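Local coordinates for protein integral membrane indolylacetylinositol arabinosyltransferase EmbB (PDB 7BVC) that probably transfers arabinose units, building the arabinan of the mycobacterial cell-wall arabinogalactan as a membrane-embedded glycosyltransferase that binds the antitubercular drug ethambutol, at residues W276-D286 and M382-P390; N630-P641 and S705-Q713. All coordinates share one frame; numbering follows the deposited sequence.

Interaction 1 (W276-D286 and M382-P390). With 95E (Ethambutol), chain I.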
loop_
_atom_site.group_PDB
_atom_site.type_symbol
_atom_site.label_atom_id
_atom_site.label_comp_id
_atom_site.label_asym_id
_atom_site.label_seq_id
_atom_site.Cartn_x
_atom_site.Cartn_y
_atom_site.Cartn_z
ATOM N N TRP B 276 9.947 -27.324 -17.764
ATOM C CA TRP B 276 9.179 -26.261 -17.131
ATOM C C TRP B 276 8.047 -25.783 -18.027
ATOM O O TRP B 276 7.061 -25.237 -17.525
ATOM C CB TRP B 276 10.095 -25.091 -16.779
ATOM C CG TRP B 276 9.395 -23.967 -16.096
ATOM C CD1 TRP B 276 8.910 -22.833 -16.674
ATOM C CD2 TRP B 276 9.104 -23.862 -14.698
ATOM N NE1 TRP B 276 8.332 -22.028 -15.724
ATOM C CE2 TRP B 276 8.438 -22.638 -14.504
ATOM C CE3 TRP B 276 9.341 -24.684 -13.596
ATOM C CZ2 TRP B 276 8.009 -22.216 -13.251
ATOM C CZ3 TRP B 276 8.915 -24.264 -12.357
ATOM C CH2 TRP B 276 8.257 -23.042 -12.192
ATOM N N TYR B 277 8.170 -25.974 -19.341
ATOM C CA TYR B 277 7.066 -25.666 -20.240
ATOM C C TYR B 277 5.882 -26.596 -20.009
ATOM O O TYR B 277 4.740 -26.231 -20.313
ATOM C CB TYR B 277 7.543 -25.754 -21.688
ATOM C CG TYR B 277 6.462 -25.538 -22.717
ATOM C CD1 TYR B 277 5.959 -24.271 -22.969
ATOM C CD2 TYR B 277 5.949 -26.602 -23.442
ATOM C CE1 TYR B 277 4.974 -24.073 -23.906
ATOM C CE2 TYR B 277 4.962 -26.411 -24.384
ATOM C CZ TYR B 277 4.479 -25.144 -24.612
ATOM O OH TYR B 277 3.496 -24.951 -25.550
ATOM N N VAL B 278 6.126 -27.784 -19.469
ATOM C CA VAL B 278 5.081 -28.778 -19.247
ATOM C C VAL B 278 4.570 -28.751 -17.813
ATOM O O VAL B 278 3.365 -28.665 -17.580
ATOM C CB VAL B 278 5.593 -30.184 -19.630
ATOM C CG1 VAL B 278 4.494 -31.211 -19.448
ATOM C CG2 VAL B 278 6.097 -30.189 -21.060
ATOM N N ILE B 279 5.473 -28.822 -16.830
ATOM C CA ILE B 279 5.070 -28.916 -15.431
ATOM C C ILE B 279 5.110 -27.578 -14.711
ATOM O O ILE B 279 4.709 -27.504 -13.543
ATOM C CB ILE B 279 5.938 -29.937 -14.669
ATOM C CG1 ILE B 279 7.289 -29.318 -14.311
ATOM C CG2 ILE B 279 6.124 -31.200 -15.490
ATOM C CD1 ILE B 279 8.149 -30.194 -13.439
ATOM N N GLY B 280 5.566 -26.519 -15.368
ATOM C CA GLY B 280 5.784 -25.263 -14.682
ATOM C C GLY B 280 4.529 -24.433 -14.516
ATOM O O GLY B 280 3.465 -24.734 -15.053
ATOM N N ALA B 281 4.675 -23.359 -13.746
ATOM C CA ALA B 281 3.573 -22.452 -13.473
ATOM C C ALA B 281 3.277 -21.583 -14.693
ATOM O O ALA B 281 3.982 -21.615 -15.705
ATOM C CB ALA B 281 3.892 -21.576 -12.265
ATOM N N ASN B 282 2.217 -20.794 -14.584
ATOM C CA ASN B 282 1.800 -19.866 -15.625
ATOM C C ASN B 282 1.707 -18.459 -15.047
ATOM O O ASN B 282 1.868 -18.243 -13.844
ATOM C CB ASN B 282 0.462 -20.295 -16.232
ATOM C CG ASN B 282 0.527 -21.660 -16.875
ATOM O OD1 ASN B 282 1.585 -22.103 -17.318
ATOM N ND2 ASN B 282 -0.612 -22.338 -16.935
ATOM N N SER B 283 1.439 -17.493 -15.920
ATOM C CA SER B 283 1.274 -16.108 -15.500
ATOM C C SER B 283 -0.112 -15.931 -14.884
ATOM O O SER B 283 -0.871 -16.888 -14.712
ATOM C CB SER B 283 1.502 -15.165 -16.679
ATOM O OG SER B 283 2.841 -15.230 -17.137
ATOM N N SER B 284 -0.459 -14.692 -14.545
ATOM C CA SER B 284 -1.774 -14.386 -14.000
ATOM C C SER B 284 -2.779 -13.958 -15.058
ATOM O O SER B 284 -3.964 -14.279 -14.934
ATOM C CB SER B 284 -1.665 -13.285 -12.940
ATOM O OG SER B 284 -1.238 -12.064 -13.515
ATOM N N ASP B 285 -2.342 -13.247 -16.092
ATOM C CA ASP B 285 -3.233 -12.785 -17.155
ATOM C C ASP B 285 -3.181 -13.725 -18.360
ATOM O O ASP B 285 -2.858 -13.330 -19.478
ATOM C CB ASP B 285 -2.875 -11.358 -17.551
ATOM C CG ASP B 285 -3.179 -10.364 -16.458
ATOM O OD1 ASP B 285 -4.117 -10.611 -15.674
ATOM O OD2 ASP B 285 -2.482 -9.336 -16.378
ATOM N N ASP B 286 -3.505 -14.991 -18.117
ATOM C CA ASP B 286 -3.647 -15.969 -19.187
ATOM C C ASP B 286 -5.092 -16.153 -19.617
ATOM O O ASP B 286 -5.382 -16.163 -20.817
ATOM C CB ASP B 286 -3.077 -17.321 -18.758
ATOM C CG ASP B 286 -1.597 -17.266 -18.477
ATOM O OD1 ASP B 286 -1.047 -16.149 -18.398
ATOM O OD2 ASP B 286 -0.982 -18.342 -18.346
ATOM N N MET B 382 11.596 -18.287 -15.610
ATOM C CA MET B 382 10.653 -19.263 -15.064
ATOM C C MET B 382 9.395 -18.630 -14.480
ATOM O O MET B 382 8.287 -18.985 -14.919
ATOM C CB MET B 382 11.374 -20.146 -14.041
ATOM C CG MET B 382 12.230 -21.240 -14.645
ATOM S SD MET B 382 12.903 -22.336 -13.386
ATOM C CE MET B 382 13.667 -23.583 -14.414
ATOM N N PRO B 383 9.468 -17.715 -13.507
ATOM C CA PRO B 383 8.244 -17.269 -12.833
ATOM C C PRO B 383 7.454 -16.203 -13.575
ATOM O O PRO B 383 6.369 -15.838 -13.109
ATOM C CB PRO B 383 8.779 -16.717 -11.509
ATOM C CG PRO B 383 10.080 -16.141 -11.883
ATOM C CD PRO B 383 10.656 -17.050 -12.937
ATOM N N PHE B 384 7.944 -15.693 -14.701
ATOM C CA PHE B 384 7.315 -14.551 -15.355
ATOM C C PHE B 384 6.809 -14.857 -16.755
ATOM O O PHE B 384 5.660 -14.534 -17.074
ATOM C CB PHE B 384 8.304 -13.375 -15.411
ATOM C CG PHE B 384 8.460 -12.648 -14.107
ATOM C CD1 PHE B 384 7.421 -11.901 -13.586
ATOM C CD2 PHE B 384 9.650 -12.707 -13.406
ATOM C CE1 PHE B 384 7.565 -11.232 -12.389
ATOM C CE2 PHE B 384 9.798 -12.040 -12.210
ATOM C CZ PHE B 384 8.754 -11.301 -11.703
ATOM N N ASN B 385 7.630 -15.469 -17.604
ATOM C CA ASN B 385 7.364 -15.556 -19.036
ATOM C C ASN B 385 6.942 -16.957 -19.473
ATOM O O ASN B 385 7.329 -17.430 -20.541
ATOM C CB ASN B 385 8.583 -15.104 -19.831
ATOM C CG ASN B 385 9.119 -13.769 -19.361
ATOM O OD1 ASN B 385 8.405 -12.989 -18.740
ATOM N ND2 ASN B 385 10.384 -13.503 -19.655
ATOM N N ASN B 386 6.141 -17.638 -18.657
ATOM C CA ASN B 386 5.630 -18.954 -19.013
ATOM C C ASN B 386 4.138 -18.954 -19.307
ATOM O O ASN B 386 3.586 -20.005 -19.645
ATOM C CB ASN B 386 5.937 -19.962 -17.900
ATOM C CG ASN B 386 5.863 -21.395 -18.378
ATOM O OD1 ASN B 386 5.974 -21.667 -19.572
ATOM N ND2 ASN B 386 5.670 -22.320 -17.450
ATOM N N GLY B 387 3.472 -17.814 -19.197
ATOM C CA GLY B 387 2.049 -17.706 -19.463
ATOM C C GLY B 387 1.772 -17.184 -20.855
ATOM O O GLY B 387 2.395 -17.606 -21.833
ATOM N N LEU B 388 0.820 -16.258 -20.947
ATOM C CA LEU B 388 0.494 -15.603 -22.204
ATOM C C LEU B 388 0.808 -14.115 -22.205
ATOM O O LEU B 388 0.631 -13.464 -23.241
ATOM C CB LEU B 388 -0.987 -15.811 -22.548
ATOM C CG LEU B 388 -1.363 -17.206 -23.049
ATOM C CD1 LEU B 388 -2.867 -17.357 -23.147
ATOM C CD2 LEU B 388 -0.711 -17.478 -24.390
ATOM N N ARG B 389 1.251 -13.561 -21.081
ATOM C CA ARG B 389 1.691 -12.174 -21.059
ATOM C C ARG B 389 2.853 -11.988 -22.031
ATOM O O ARG B 389 3.765 -12.823 -22.079
ATOM C CB ARG B 389 2.117 -11.769 -19.648
ATOM C CG ARG B 389 0.964 -11.491 -18.704
ATOM C CD ARG B 389 0.287 -10.178 -19.040
ATOM N NE ARG B 389 1.161 -9.035 -18.802
ATOM C CZ ARG B 389 1.030 -8.196 -17.781
ATOM N NH1 ARG B 389 0.058 -8.372 -16.896
ATOM N NH2 ARG B 389 1.871 -7.182 -17.641
ATOM N N PRO B 390 2.859 -10.909 -22.818
ATOM C CA PRO B 390 3.880 -10.716 -23.852
ATOM C C PRO B 390 5.147 -10.033 -23.340
ATOM O O PRO B 390 5.571 -8.998 -23.859
ATOM C CB PRO B 390 3.152 -9.850 -24.882
ATOM C CG PRO B 390 2.241 -9.013 -24.050
ATOM C CD PRO B 390 1.846 -9.841 -22.846
HETATM C C2 95E I . -5.335 -5.711 -20.563
HETATM O O12 95E I . -3.082 -7.850 -12.698
HETATM C C11 95E I . -3.308 -7.625 -14.062
HETATM C C10 95E I . -4.589 -6.817 -14.228
HETATM C C13 95E I . -5.670 -7.365 -13.311
HETATM C C14 95E I . -5.956 -6.457 -12.126
HETATM N N9 95E I . -5.058 -6.938 -15.593
HETATM C C8 95E I . -4.037 -6.448 -16.497
HETATM C C7 95E I . -4.640 -6.072 -17.845
HETATM N N6 95E I . -4.195 -7.023 -18.847
HETATM C C3 95E I . -4.037 -6.376 -20.134
HETATM O O1 95E I . -5.227 -5.415 -21.924
HETATM C C4 95E I . -3.656 -7.425 -21.171
HETATM C C5 95E I . -2.410 -8.219 -20.774
#
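M382 lies over one face of the W276 indole, the main apolar packing of this contact. Its chain is extended beyond CG: M382 CG stands 4.0 Å from the centroid of the W276 five-membered ring and M382 SD 4.4 Å from that of the six-membered ring, a CH-pi contact followed by a Met-aromatic one. The opposite face of the ring is covered by the backbone of G280 and A281, which sandwiches the indole.

Hydrogen bonds between side chains and backbone tie the middle together. W276 NE1 gives a weak bond to M382 O (3.1 Å). N386, with CG anti to its backbone N (chi1 -161°), reaches across so that ND2 donates to W276 O at 3.2 Å, coming from above the carbonyl plane. W276 O is near the end of its helix, where G280 leaves helical geometry, and this amide gives it a partner from the other segment. L388 N donates to D286 OD1 (3.2 Å) in a fairly straight bond that meets the carboxylate from above its plane, while D286 OD2 lies against G387 CA at 3.3 Å.

The charged part is D285 with R389. The two side chains run alongside, pointing the same way, their carboxylate and guanidinium planes only 7° apart. R389 NH1 meets D285 OD2 on the anti side, 2.8 Å away, a salt bridge in the ethambutol pocket. The drug touches both residues, with its C5 lying 3.8 Å from R389 CD. NH2 of R389 has long, weak ion pairs to E391 and a bound phosphate.

The contact joins the end of helix 264-279 and the loop that follows it to the loop between helices 367-381 and 391-411; helix 690-712 packs against W276 and M382 through M702, M703 and M706.

Interaction 2 (N630-P641 and S705-Q713)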
loop_
_atom_site.group_PDB
_atom_site.type_symbol
_atom_site.label_atom_id
_atom_site.label_comp_id
_atom_site.label_asym_id
_atom_site.label_seq_id
_atom_site.Cartn_x
_atom_site.Cartn_y
_atom_site.Cartn_z
ATOM N N ASN B 630 5.915 -19.000 -0.597
ATOM C CA ASN B 630 6.239 -19.761 -1.798
ATOM C C ASN B 630 4.979 -20.057 -2.605
ATOM O O ASN B 630 4.791 -21.178 -3.088
ATOM C CB ASN B 630 6.954 -21.061 -1.425
ATOM C CG ASN B 630 7.617 -21.722 -2.613
ATOM O OD1 ASN B 630 8.086 -21.050 -3.529
ATOM N ND2 ASN B 630 7.651 -23.048 -2.608
ATOM N N GLY B 631 4.106 -19.065 -2.745
ATOM C CA GLY B 631 2.819 -19.252 -3.393
ATOM C C GLY B 631 2.844 -18.852 -4.858
ATOM O O GLY B 631 3.528 -17.905 -5.245
ATOM N N TRP B 632 2.089 -19.590 -5.664
ATOM C CA TRP B 632 1.848 -19.277 -7.064
ATOM C C TRP B 632 0.409 -18.793 -7.220
ATOM O O TRP B 632 -0.334 -18.667 -6.243
ATOM C CB TRP B 632 2.163 -20.489 -7.939
ATOM C CG TRP B 632 3.521 -21.064 -7.657
ATOM C CD1 TRP B 632 3.838 -21.987 -6.705
ATOM C CD2 TRP B 632 4.748 -20.743 -8.324
ATOM N NE1 TRP B 632 5.181 -22.265 -6.742
ATOM C CE2 TRP B 632 5.762 -21.513 -7.726
ATOM C CE3 TRP B 632 5.085 -19.879 -9.371
ATOM C CZ2 TRP B 632 7.090 -21.446 -8.140
ATOM C CZ3 TRP B 632 6.403 -19.816 -9.778
ATOM C CH2 TRP B 632 7.389 -20.594 -9.167
ATOM N N TRP B 633 0.001 -18.518 -8.460
ATOM C CA TRP B 633 -1.103 -17.575 -8.647
ATOM C C TRP B 633 -2.485 -18.194 -8.448
ATOM O O TRP B 633 -3.183 -17.873 -7.481
ATOM C CB TRP B 633 -0.996 -16.927 -10.029
ATOM C CG TRP B 633 -0.314 -15.599 -9.985
ATOM C CD1 TRP B 633 0.868 -15.265 -10.575
ATOM C CD2 TRP B 633 -0.765 -14.429 -9.297
ATOM N NE1 TRP B 633 1.179 -13.955 -10.303
ATOM C CE2 TRP B 633 0.190 -13.420 -9.519
ATOM C CE3 TRP B 633 -1.887 -14.134 -8.517
ATOM C CZ2 TRP B 633 0.059 -12.139 -8.992
ATOM C CZ3 TRP B 633 -2.015 -12.864 -7.994
ATOM C CH2 TRP B 633 -1.048 -11.881 -8.234
ATOM N N TYR B 634 -2.909 -19.087 -9.342
ATOM C CA TYR B 634 -4.283 -19.580 -9.279
ATOM C C TYR B 634 -4.366 -21.081 -9.045
ATOM O O TYR B 634 -4.936 -21.511 -8.039
ATOM C CB TYR B 634 -5.035 -19.190 -10.560
ATOM C CG TYR B 634 -6.390 -19.843 -10.696
ATOM C CD1 TYR B 634 -7.286 -19.853 -9.636
ATOM C CD2 TYR B 634 -6.771 -20.457 -11.880
ATOM C CE1 TYR B 634 -8.520 -20.455 -9.750
ATOM C CE2 TYR B 634 -8.006 -21.060 -12.004
ATOM C CZ TYR B 634 -8.875 -21.055 -10.934
ATOM O OH TYR B 634 -10.106 -21.656 -11.044
ATOM N N VAL B 635 -3.801 -21.894 -9.934
ATOM C CA VAL B 635 -3.840 -23.344 -9.791
ATOM C C VAL B 635 -2.455 -23.962 -9.760
ATOM O O VAL B 635 -2.333 -25.156 -9.450
ATOM C CB VAL B 635 -4.685 -24.005 -10.900
ATOM C CG1 VAL B 635 -6.162 -23.794 -10.634
ATOM C CG2 VAL B 635 -4.305 -23.449 -12.256
ATOM N N SER B 636 -1.412 -23.200 -10.082
ATOM C CA SER B 636 -0.053 -23.646 -9.825
ATOM C C SER B 636 0.234 -23.719 -8.333
ATOM O O SER B 636 1.241 -24.311 -7.932
ATOM C CB SER B 636 0.937 -22.710 -10.508
ATOM O OG SER B 636 0.740 -22.708 -11.910
ATOM N N ASN B 637 -0.631 -23.133 -7.511
ATOM C CA ASN B 637 -0.481 -23.120 -6.065
ATOM C C ASN B 637 -0.961 -24.405 -5.408
ATOM O O ASN B 637 -0.764 -24.575 -4.201
ATOM C CB ASN B 637 -1.250 -21.935 -5.477
ATOM C CG ASN B 637 -0.585 -21.362 -4.252
ATOM O OD1 ASN B 637 0.515 -21.767 -3.888
ATOM N ND2 ASN B 637 -1.248 -20.415 -3.605
ATOM N N PHE B 638 -1.583 -25.306 -6.163
ATOM C CA PHE B 638 -2.090 -26.557 -5.608
ATOM C C PHE B 638 -0.923 -27.487 -5.306
ATOM O O PHE B 638 -0.239 -27.955 -6.222
ATOM C CB PHE B 638 -3.062 -27.215 -6.582
ATOM C CG PHE B 638 -4.399 -26.537 -6.672
ATOM C CD1 PHE B 638 -4.655 -25.370 -5.977
ATOM C CD2 PHE B 638 -5.403 -27.072 -7.459
ATOM C CE1 PHE B 638 -5.885 -24.752 -6.066
ATOM C CE2 PHE B 638 -6.633 -26.458 -7.551
ATOM C CZ PHE B 638 -6.874 -25.297 -6.855
ATOM N N GLY B 639 -0.688 -27.755 -4.025
ATOM C CA GLY B 639 0.319 -28.712 -3.620
ATOM C C GLY B 639 1.699 -28.150 -3.365
ATOM O O GLY B 639 2.625 -28.930 -3.113
ATOM N N ALA B 640 1.875 -26.833 -3.423
ATOM C CA ALA B 640 3.181 -26.250 -3.174
ATOM C C ALA B 640 3.599 -26.482 -1.722
ATOM O O ALA B 640 2.751 -26.563 -0.829
ATOM C CB ALA B 640 3.169 -24.755 -3.484
ATOM N N PRO B 641 4.907 -26.608 -1.463
ATOM C CA PRO B 641 5.371 -26.922 -0.104
ATOM C C PRO B 641 5.048 -25.854 0.932
ATOM O O PRO B 641 4.429 -26.150 1.960
ATOM C CB PRO B 641 6.887 -27.069 -0.287
ATOM C CG PRO B 641 7.050 -27.454 -1.712
ATOM C CD PRO B 641 5.999 -26.683 -2.445
ATOM N N SER B 705 9.941 -27.193 -6.125
ATOM C CA SER B 705 8.646 -26.713 -5.661
ATOM C C SER B 705 7.537 -27.098 -6.628
ATOM O O SER B 705 6.450 -27.505 -6.204
ATOM C CB SER B 705 8.689 -25.197 -5.472
ATOM O OG SER B 705 7.429 -24.701 -5.064
ATOM N N MET B 706 7.788 -26.980 -7.930
ATOM C CA MET B 706 6.752 -27.333 -8.896
ATOM C C MET B 706 6.708 -28.819 -9.226
ATOM O O MET B 706 5.710 -29.277 -9.791
ATOM C CB MET B 706 6.921 -26.529 -10.186
ATOM C CG MET B 706 6.484 -25.083 -10.055
ATOM S SD MET B 706 4.867 -24.902 -9.281
ATOM C CE MET B 706 3.817 -25.648 -10.518
ATOM N N ALA B 707 7.751 -29.581 -8.897
ATOM C CA ALA B 707 7.711 -31.021 -9.116
ATOM C C ALA B 707 7.148 -31.789 -7.929
ATOM O O ALA B 707 6.747 -32.945 -8.092
ATOM C CB ALA B 707 9.109 -31.547 -9.444
ATOM N N ILE B 708 7.112 -31.182 -6.741
ATOM C CA ILE B 708 6.558 -31.871 -5.580
ATOM C C ILE B 708 5.033 -31.863 -5.620
ATOM O O ILE B 708 4.385 -32.839 -5.221
ATOM C CB ILE B 708 7.101 -31.234 -4.286
ATOM C CG1 ILE B 708 8.526 -31.716 -4.015
ATOM C CG2 ILE B 708 6.209 -31.553 -3.100
ATOM C CD1 ILE B 708 9.195 -31.009 -2.860
ATOM N N GLY B 709 4.437 -30.771 -6.105
ATOM C CA GLY B 709 2.987 -30.688 -6.146
ATOM C C GLY B 709 2.365 -31.693 -7.095
ATOM O O GLY B 709 1.275 -32.211 -6.838
ATOM N N VAL B 710 3.044 -31.980 -8.206
ATOM C CA VAL B 710 2.533 -32.959 -9.163
ATOM C C VAL B 710 2.446 -34.337 -8.521
ATOM O O VAL B 710 1.502 -35.097 -8.766
ATOM C CB VAL B 710 3.410 -32.976 -10.428
ATOM C CG1 VAL B 710 2.960 -34.070 -11.379
ATOM C CG2 VAL B 710 3.374 -31.622 -11.114
ATOM N N VAL B 711 3.420 -34.676 -7.677
ATOM C CA VAL B 711 3.412 -35.984 -7.033
ATOM C C VAL B 711 2.444 -36.007 -5.858
ATOM O O VAL B 711 1.816 -37.036 -5.591
ATOM C CB VAL B 711 4.835 -36.367 -6.594
ATOM C CG1 VAL B 711 4.854 -37.764 -6.004
ATOM C CG2 VAL B 711 5.789 -36.270 -7.768
ATOM N N ARG B 712 2.296 -34.889 -5.150
ATOM C CA ARG B 712 1.385 -34.866 -4.008
ATOM C C ARG B 712 -0.067 -34.926 -4.464
ATOM O O ARG B 712 -0.867 -35.697 -3.921
ATOM C CB ARG B 712 1.643 -33.625 -3.156
ATOM C CG ARG B 712 2.645 -33.865 -2.039
ATOM C CD ARG B 712 3.107 -32.574 -1.386
ATOM N NE ARG B 712 2.012 -31.837 -0.765
ATOM C CZ ARG B 712 2.181 -30.789 0.034
ATOM N NH1 ARG B 712 3.402 -30.356 0.310
ATOM N NH2 ARG B 712 1.130 -30.175 0.559
ATOM N N GLN B 713 -0.501 -34.012 -5.310
ATOM C CA GLN B 713 -1.903 -34.173 -5.726
ATOM C C GLN B 713 -1.951 -35.016 -6.956
ATOM O O GLN B 713 -1.720 -34.540 -7.998
ATOM C CB GLN B 713 -2.642 -32.943 -6.174
ATOM C CG GLN B 713 -1.830 -31.721 -6.310
ATOM C CD GLN B 713 -2.923 -30.909 -5.713
ATOM O OE1 GLN B 713 -3.910 -30.639 -6.344
ATOM N NE2 GLN B 713 -2.830 -30.677 -4.430
#
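Two overlapping beta turns, type I from V635 to F638 and type II from N637 to A640, fold the loop back so that G639 meets G709 on helix 690-712 with their CA atoms 4.2 Å apart. G639 occupies the type II position that favours glycine, having a positive phi (91°), and with no side chain on either residue the loop backbone can lie directly on the helix. G709 CA makes a CA-H...O contact with G639 O at 3.5 Å.

Side chains about one turn to either side of G709 flank this meeting point. Toward the start of the helix, S705 OG receives a hydrogen bond from N630 ND2 (3.0 Å), and it also sits at the edge of the W632 indole, near its plane, and against P641 CD at 3.6 Å. M706 is bent at both chi2 and chi3, which curls the thioether over the indole: SD lies 3.9 Å from the centroid of the W632 five-membered ring, a Met-aromatic contact over the face. M706 CE carries on to S636 CB at 4.1 Å. On the far side of G709, the guanidinium of R712 spreads flat across G639 O, the oxygen being over its centre, with CZ at 3.7 Å. I708 touches the ring of P641 more loosely, and the side chain of Q713 crosses F638 at a slant.

Chemically, most of this interface is close apolar and weakly polar packing, with the N630-S705 hydrogen bond as its specific polar link. Such packing depends on shape: two glycines where the backbones meet and a flexible sulfur on an indole face. The carbonyl over the guanidinium probably adds a modest electrostatic attraction, although it is not a hydrogen bond.

How the interactions relate
The two interactions follow one another along the chain: interaction 1 closes before interaction 2 opens. Their centres are about 14 Å apart, and they touch directly. W276 CH2 meets M706 CG at 3.4 Å. A281 CB packs on W632 CE3 at 3.6 Å, and A281 also touches S636. Helix 264-279, the loop 630-641 and helix 690-712 therefore form one continuous patch of packing. Interaction 1 carries this patch to the ethambutol pocket; interaction 2 lies farther from the centre of the chain, where the last predicted transmembrane helix ends and the chain continues into the C-terminal part. Together they link early and late parts of the membrane region, and only interaction 1 contributes residues to the drug pocket.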